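Deoxyribose-phosphate aldolase (Toxoplasma gondii, PDB 4EIV) is an aldolase-family protein with a TIM-barrel fold, eight parallel strands closed into a ring and surrounded by helices, here paired with a second subunit. Local coordinates at residues T25-F30 and P55-V60; F29-A34 and K266-G271; A51-A56 and E278-Y283. All blocks are in the same frame, centred on the assembly; numbering follows the deposited sequence. Where two conformers were deposited one is given.

The three contacts cluster around the first strand of the TIM barrel, 30-34, which lies between strands 59-62 and 267-271. Contact 1 is its entry beside the former and contact 2 its seam with the latter, with Phe-29 and Phe-30 in both and centres about 7 Å apart. Gly-59 O lies 3.0 Å from Val-32 N, a probable hydrogen bond continuing the sheet between them. Contact 3 lies outside the ring of strands, in the helical layer, its centre about 8 Å from that of contact 1 and about 13 Å from that of contact 2. A probable hydrogen bond, Ile-57 N to Ala-51 O at 3.0 Å, ties it to contact 1. Phe-30 packs on helix 273-284 of contact 3, Phe-30 CD1 lying 3.7 Å from Leu-279 CD1.

Contact 1: residues T25-F30 and P55-V60; sequences TLLNFF and PAIVGV
Where the first two strands of the TIM barrel, 30-34 and 59-62, set out side by side, Phe-30 and Leu-27 meet the loop residues Ile-57 and Val-58. The carbonyl of Phe-30 provides the polar link. Val-58 N donates to Phe-30 O at 2.9 Å, approaching in the carbonyl plane, although the bond bends to 133° at the hydrogen. Gly-59 N adds a weak bond to the same Phe-30 O at 3.4 Å. Three residues before Phe-30, Leu-27 O receives a CA-H...O contact from Ile-57 CA at 3.3 Å.

Ile-57 packs against both Leu-27 and Phe-30. Its CG1 stands between the backbone N and the carbonyl carbon (chi1 66°), which leaves CG2 beside the N, where it meets Leu-27 CD2 at 3.6 Å; these two side chains cross at about a right angle. Its other branch runs side by side with Phe-30, and Ile-57 CD1 reaches the ring edge in plane, 4.0 Å from Phe-30 CD2. Val-58 turns CG2 onto the backbone, 3.2 Å from Asn-28 O, while Asn-28 OD1 accepts a hydrogen bond from Arg-264 NH2. Leu-275 and Leu-279 of helix 273-284 pack on Phe-30.

The contact is buried, and across it Phe-30 O relies on the Val-58 N-H, helped weakly by that of Gly-59, while Ile-57 CB, CG1 and CD1 pack around this oxygen.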
# COMPACT_ATOMS: atom_id res chain seq x y z
N THR A 25 -9.14 1.03 -1.67
CA THR A 25 -7.91 1.78 -1.47
C THR A 25 -8.19 3.15 -0.87
O THR A 25 -7.55 3.57 0.09
CB THR A 25 -7.17 1.94 -2.82
OG1 THR A 25 -6.76 0.65 -3.30
CG2 THR A 25 -5.93 2.82 -2.67
N LEU A 26 -9.13 3.87 -1.45
CA LEU A 26 -9.49 5.19 -0.92
C LEU A 26 -10.03 5.14 0.52
O LEU A 26 -9.74 6.03 1.30
CB LEU A 26 -10.45 5.91 -1.89
CG LEU A 26 -9.79 6.38 -3.20
CD1 LEU A 26 -10.82 6.71 -4.23
CD2 LEU A 26 -8.82 7.54 -2.97
N LEU A 27 -10.80 4.11 0.85
CA LEU A 27 -11.32 3.98 2.22
C LEU A 27 -10.15 3.91 3.21
O LEU A 27 -10.22 4.46 4.30
CB LEU A 27 -12.21 2.75 2.40
CG LEU A 27 -13.57 2.80 1.71
CD1 LEU A 27 -14.22 1.41 1.73
CD2 LEU A 27 -14.51 3.86 2.35
N ASN A 28 -9.07 3.24 2.81
CA ASN A 28 -7.89 3.11 3.66
C ASN A 28 -7.14 4.43 3.92
O ASN A 28 -6.30 4.50 4.81
CB ASN A 28 -6.93 2.11 3.00
CG ASN A 28 -5.67 1.86 3.81
OD1 ASN A 28 -5.72 1.47 4.96
ND2 ASN A 28 -4.52 2.07 3.18
N PHE A 29 -7.43 5.45 3.11
CA PHE A 29 -6.82 6.79 3.22
C PHE A 29 -7.78 7.86 3.72
O PHE A 29 -7.36 8.99 3.98
CB PHE A 29 -6.37 7.30 1.84
CG PHE A 29 -5.42 6.40 1.12
CD1 PHE A 29 -4.41 5.72 1.79
CD2 PHE A 29 -5.50 6.28 -0.27
CE1 PHE A 29 -3.53 4.91 1.10
CE2 PHE A 29 -4.60 5.48 -0.97
CZ PHE A 29 -3.61 4.80 -0.27
N PHE A 30 -9.06 7.53 3.85
CA PHE A 30 -10.08 8.56 3.99
C PHE A 30 -10.28 9.13 5.36
O PHE A 30 -10.30 8.41 6.36
CB PHE A 30 -11.43 8.03 3.43
CG PHE A 30 -12.34 9.09 2.85
CD1 PHE A 30 -12.13 9.54 1.56
CD2 PHE A 30 -13.39 9.62 3.56
CE1 PHE A 30 -12.95 10.48 1.02
CE2 PHE A 30 -14.22 10.58 3.00
CZ PHE A 30 -13.98 11.01 1.74
N PRO A 55 -14.85 -2.20 6.48
CA PRO A 55 -13.56 -1.74 6.99
C PRO A 55 -13.57 -0.24 7.27
O PRO A 55 -13.95 0.56 6.42
CB PRO A 55 -12.61 -2.07 5.84
CG PRO A 55 -13.43 -1.95 4.64
CD PRO A 55 -14.78 -2.49 5.03
N ALA A 56 -13.14 0.12 8.46
CA ALA A 56 -13.15 1.51 8.88
C ALA A 56 -12.18 2.36 8.08
O ALA A 56 -11.11 1.90 7.67
CB ALA A 56 -12.80 1.62 10.35
N ILE A 57 -12.57 3.61 7.89
CA ILE A 57 -11.69 4.58 7.27
C ILE A 57 -10.69 5.07 8.32
O ILE A 57 -10.70 4.58 9.47
CB ILE A 57 -12.45 5.75 6.63
CG1 ILE A 57 -13.19 6.61 7.66
CG2 ILE A 57 -13.39 5.22 5.53
CD1 ILE A 57 -13.76 7.91 7.12
N VAL A 58 -9.83 6.02 7.96
CA VAL A 58 -8.82 6.46 8.93
C VAL A 58 -9.43 7.26 10.09
O VAL A 58 -9.11 7.03 11.24
CB VAL A 58 -7.72 7.34 8.25
CG1 VAL A 58 -6.66 7.74 9.26
CG2 VAL A 58 -7.08 6.59 7.06
N GLY A 59 -10.27 8.22 9.78
CA GLY A 59 -10.81 9.09 10.80
C GLY A 59 -11.85 10.07 10.35
O GLY A 59 -12.33 10.04 9.20
N VAL A 60 -12.26 10.90 11.31
CA VAL A 60 -13.25 11.94 11.12
C VAL A 60 -12.63 13.24 11.60
O VAL A 60 -11.92 13.26 12.61
CB VAL A 60 -14.58 11.63 11.89
CG1 VAL A 60 -14.34 11.48 13.40
CG2 VAL A 60 -15.65 12.67 11.57

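Contact 2: residues F29-A34 and K266-G271; sequences FFEVAA and KFRVGG
Phe-29 and Phe-267 form a T-shaped aromatic pair with ring planes at 79° and centroids 4.8 Å apart. The edge of Phe-267 points at the face of Phe-29, with Phe-267 CD2 over the ring centre; this describes one of two deposited conformers of Phe-29.

Backbone bonds alternate between the two strands: Val-269 N to Phe-29 O, Glu-31 N to Val-269 O at 2.8 Å, Gly-271 N to Glu-31 O and Ala-33 N to Gly-271 O. This ladder is the parallel seam closing the TIM barrel, first strand 30-34 against last strand 267-271, with axes 4.7 Å apart at closest approach and 26° between directions.

On the face carrying Phe-30, Val-32 and Val-269, Phe-30 CD1 lies 4.0 Å from Val-269 CG1. Val-269 O sits over a face of the Phe-30 ring, and with no side chain at Gly-271, Phe-30 CZ comes within 3.5 Å of Gly-271 CA.

Glu-31, on the other face, is bridged by Arg-268, whose NH1 donates to Glu-31 OE2 at 2.8 Å on the syn side, tilted 33° out of the carboxylate plane: one bond, not a flat pair. Lys-235 and Lys-154, from strands 233-237 and 152-156, also bridge to this carboxylate, placing it inside the barrel, while Arg-268 NH1 has a second partner in Glu-116.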
# COMPACT_ATOMS: atom_id res chain seq x y z
N PHE A 29 -7.43 5.45 3.11
CA PHE A 29 -6.82 6.79 3.22
C PHE A 29 -7.78 7.86 3.72
O PHE A 29 -7.36 8.99 3.98
CB PHE A 29 -6.37 7.30 1.84
CG PHE A 29 -5.42 6.40 1.12
CD1 PHE A 29 -4.41 5.72 1.79
CD2 PHE A 29 -5.50 6.28 -0.27
CE1 PHE A 29 -3.53 4.91 1.10
CE2 PHE A 29 -4.60 5.48 -0.97
CZ PHE A 29 -3.61 4.80 -0.27
N PHE A 30 -9.06 7.53 3.85
CA PHE A 30 -10.08 8.56 3.99
C PHE A 30 -10.28 9.13 5.36
O PHE A 30 -10.30 8.41 6.36
CB PHE A 30 -11.43 8.03 3.43
CG PHE A 30 -12.34 9.09 2.85
CD1 PHE A 30 -12.13 9.54 1.56
CD2 PHE A 30 -13.39 9.62 3.56
CE1 PHE A 30 -12.95 10.48 1.02
CE2 PHE A 30 -14.22 10.58 3.00
CZ PHE A 30 -13.98 11.01 1.74
N GLU A 31 -10.45 10.46 5.38
CA GLU A 31 -10.80 11.20 6.59
C GLU A 31 -12.02 12.05 6.22
O GLU A 31 -11.92 12.99 5.44
CB GLU A 31 -9.62 12.05 7.05
CG GLU A 31 -8.46 11.22 7.57
CD GLU A 31 -7.24 12.00 7.94
OE1 GLU A 31 -7.03 13.09 7.40
OE2 GLU A 31 -6.47 11.51 8.79
N VAL A 32 -13.17 11.69 6.78
CA VAL A 32 -14.42 12.37 6.43
C VAL A 32 -14.62 13.63 7.27
O VAL A 32 -14.32 13.64 8.46
CB VAL A 32 -15.62 11.40 6.59
CG1 VAL A 32 -15.87 11.00 8.04
CG2 VAL A 32 -16.88 11.97 5.93
N ALA A 33 -15.11 14.68 6.63
CA ALA A 33 -15.36 15.95 7.27
C ALA A 33 -16.75 16.05 7.89
O ALA A 33 -17.73 15.68 7.27
CB ALA A 33 -15.18 17.08 6.25
N ALA A 34 -16.81 16.60 9.10
CA ALA A 34 -18.07 16.99 9.75
C ALA A 34 -17.70 18.28 10.52
O ALA A 34 -17.65 18.29 11.75
CB ALA A 34 -18.60 15.89 10.67
N LYS A 266 1.55 8.26 5.52
CA LYS A 266 2.03 9.49 4.87
C LYS A 266 1.08 10.07 3.81
O LYS A 266 1.46 10.99 3.08
CB LYS A 266 3.39 9.27 4.24
CG LYS A 266 3.43 8.19 3.20
CD LYS A 266 4.88 7.95 2.65
CE LYS A 266 5.90 7.45 3.68
NZ LYS A 266 7.29 7.30 3.14
N PHE A 267 -0.14 9.56 3.75
CA PHE A 267 -1.10 9.99 2.75
C PHE A 267 -2.50 9.88 3.29
O PHE A 267 -2.84 8.88 3.92
CB PHE A 267 -0.97 9.13 1.51
CG PHE A 267 -1.87 9.55 0.42
CD1 PHE A 267 -1.74 10.82 -0.13
CD2 PHE A 267 -2.83 8.70 -0.08
CE1 PHE A 267 -2.59 11.22 -1.15
CE2 PHE A 267 -3.68 9.10 -1.10
CZ PHE A 267 -3.54 10.38 -1.64
N ARG A 268 -3.30 10.93 3.05
CA ARG A 268 -4.69 10.92 3.46
C ARG A 268 -5.49 11.64 2.38
O ARG A 268 -4.97 12.52 1.67
CB ARG A 268 -4.94 11.64 4.80
CG ARG A 268 -4.14 11.16 5.96
CD ARG A 268 -4.57 9.78 6.49
NE ARG A 268 -3.47 9.26 7.26
CZ ARG A 268 -3.14 9.65 8.49
NH1 ARG A 268 -3.89 10.50 9.17
NH2 ARG A 268 -2.05 9.17 9.05
N VAL A 269 -6.76 11.28 2.27
CA VAL A 269 -7.69 11.95 1.42
C VAL A 269 -8.81 12.46 2.32
O VAL A 269 -9.44 11.69 3.04
CB VAL A 269 -8.26 11.04 0.34
CG1 VAL A 269 -9.38 11.71 -0.43
CG2 VAL A 269 -7.15 10.61 -0.59
N GLY A 270 -9.02 13.77 2.32
CA GLY A 270 -10.13 14.38 3.06
C GLY A 270 -11.28 14.65 2.12
O GLY A 270 -11.10 15.21 1.06
N GLY A 271 -12.48 14.25 2.52
CA GLY A 271 -13.63 14.50 1.69
C GLY A 271 -14.92 14.48 2.47
O GLY A 271 -14.92 14.28 3.68

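Contact 3: residues A51-A56 and E278-Y283; sequences AAKDPA and ELRDCY
Pro-55 O is gripped end-on by both terminal nitrogens of Arg-280, NH1 at 2.8 Å and NH2 at 3.0 Å. The oxygen sits in the guanidinium plane, 5° out for either bond, whereas both donors approach from one face of the carbonyl, well above its plane. In the TIM barrel this joins the last helix, 273-284, to the loop that leaves helix 41-52 for the second strand, 59-62.

Arg-280 reaches the loop with CG anti to the backbone N (chi1 -160°), then bends at chi3 (-71°), which swings NE out of the extended line. Further carbonyls lie close. Lys-53 O lies over one face, 3.2 Å from Arg-280 CZ; its angles to the nitrogens are too poor for hydrogen bonds, so any attraction there is probably electrostatic. Arg-280 NE makes a weak bond to Ile-50 O. The guanidinium charge therefore has several main-chain oxygens near it, which would probably stabilise it.

Lys-53 crosses Arg-280 obliquely, with Lys-53 CD 3.9 Å from Arg-280 CD, and its NZ turns off to a salt bridge with Glu-284. Pro-55, preceded by a cis peptide bond, and Tyr-283 supply the apolar part: Pro-55 CD meets Tyr-283 CE2 at 3.5 Å. Tyr-283 also packs on Met-251 of the second subunit. A water lying in plane at the edge of the Tyr-283 ring accepts from Arg-280 NH1 at 2.9 Å and donates to Asp-54 O at 3.0 Å.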
# COMPACT_ATOMS: atom_id res chain seq x y z
N ALA A 51 -18.28 6.08 8.67
CA ALA A 51 -16.82 6.08 8.77
C ALA A 51 -16.27 4.82 9.44
O ALA A 51 -15.32 4.21 8.97
CB ALA A 51 -16.34 7.33 9.55
N ALA A 52 -16.93 4.40 10.52
CA ALA A 52 -16.45 3.30 11.35
C ALA A 52 -16.90 1.91 10.94
O ALA A 52 -16.41 0.94 11.51
CB ALA A 52 -16.82 3.56 12.82
N LYS A 53 -17.82 1.80 9.99
CA LYS A 53 -18.30 0.50 9.51
C LYS A 53 -17.13 -0.28 8.91
O LYS A 53 -16.30 0.29 8.21
CB LYS A 53 -19.39 0.69 8.46
CG LYS A 53 -20.07 -0.61 8.00
CD LYS A 53 -21.23 -0.30 7.04
CE LYS A 53 -22.08 -1.52 6.71
NZ LYS A 53 -21.35 -2.61 6.04
N ASP A 54 -17.09 -1.58 9.15
CA ASP A 54 -15.98 -2.40 8.69
C ASP A 54 -15.98 -2.50 7.14
O ASP A 54 -17.01 -2.79 6.55
CB ASP A 54 -16.12 -3.78 9.35
CG ASP A 54 -14.88 -4.66 9.22
OD1 ASP A 54 -14.09 -4.48 8.29
OD2 ASP A 54 -14.73 -5.58 10.06
N PRO A 55 -14.85 -2.20 6.48
CA PRO A 55 -13.56 -1.74 6.99
C PRO A 55 -13.57 -0.24 7.27
O PRO A 55 -13.95 0.56 6.42
CB PRO A 55 -12.61 -2.07 5.84
CG PRO A 55 -13.43 -1.95 4.64
CD PRO A 55 -14.78 -2.49 5.03
N ALA A 56 -13.14 0.12 8.46
CA ALA A 56 -13.15 1.51 8.88
C ALA A 56 -12.18 2.36 8.08
O ALA A 56 -11.11 1.90 7.67
CB ALA A 56 -12.80 1.62 10.35
N GLU A 278 -20.32 7.03 -1.37
CA GLU A 278 -20.06 6.51 -2.71
C GLU A 278 -18.97 5.43 -2.65
O GLU A 278 -19.10 4.36 -3.25
CB GLU A 278 -19.60 7.63 -3.67
CG GLU A 278 -19.39 7.11 -5.11
CD GLU A 278 -18.85 8.13 -6.09
OE1 GLU A 278 -18.44 9.23 -5.69
OE2 GLU A 278 -18.87 7.83 -7.30
N LEU A 279 -17.93 5.69 -1.87
CA LEU A 279 -16.83 4.74 -1.75
C LEU A 279 -17.31 3.45 -1.11
O LEU A 279 -17.04 2.35 -1.61
CB LEU A 279 -15.69 5.32 -0.92
CG LEU A 279 -14.98 6.56 -1.48
CD1 LEU A 279 -13.94 7.06 -0.47
CD2 LEU A 279 -14.34 6.29 -2.83
N ARG A 280 -18.02 3.58 0.00
CA ARG A 280 -18.45 2.41 0.75
C ARG A 280 -19.47 1.58 -0.04
O ARG A 280 -19.39 0.34 -0.06
CB ARG A 280 -18.94 2.78 2.15
CG ARG A 280 -18.90 1.56 3.03
CD ARG A 280 -19.11 1.82 4.47
NE ARG A 280 -18.03 2.50 5.20
CZ ARG A 280 -16.85 1.99 5.52
NH1 ARG A 280 -16.43 0.81 5.04
NH2 ARG A 280 -16.04 2.69 6.27
N ASP A 281 -20.39 2.25 -0.73
CA ASP A 281 -21.36 1.55 -1.56
C ASP A 281 -20.66 0.74 -2.66
O ASP A 281 -21.03 -0.40 -2.95
CB ASP A 281 -22.38 2.53 -2.16
CG ASP A 281 -23.34 3.11 -1.10
OD1 ASP A 281 -23.30 2.68 0.08
OD2 ASP A 281 -24.13 4.01 -1.44
N CYS A 282 -19.62 1.33 -3.24
CA CYS A 282 -18.87 0.67 -4.29
C CYS A 282 -18.16 -0.57 -3.74
O CYS A 282 -18.28 -1.66 -4.29
CB CYS A 282 -17.85 1.63 -4.89
SG CYS A 282 -16.91 0.93 -6.26
N TYR A 283 -17.42 -0.40 -2.65
CA TYR A 283 -16.71 -1.51 -2.04
C TYR A 283 -17.63 -2.65 -1.62
O TYR A 283 -17.32 -3.84 -1.84
CB TYR A 283 -15.89 -1.07 -0.84
CG TYR A 283 -15.37 -2.26 -0.09
CD1 TYR A 283 -14.41 -3.09 -0.66
CD2 TYR A 283 -15.89 -2.61 1.16
CE1 TYR A 283 -13.96 -4.22 -0.01
CE2 TYR A 283 -15.44 -3.75 1.82
CZ TYR A 283 -14.47 -4.55 1.23
OH TYR A 283 -13.99 -5.65 1.88
O HOH W 1 -18.02 -1.36 4.06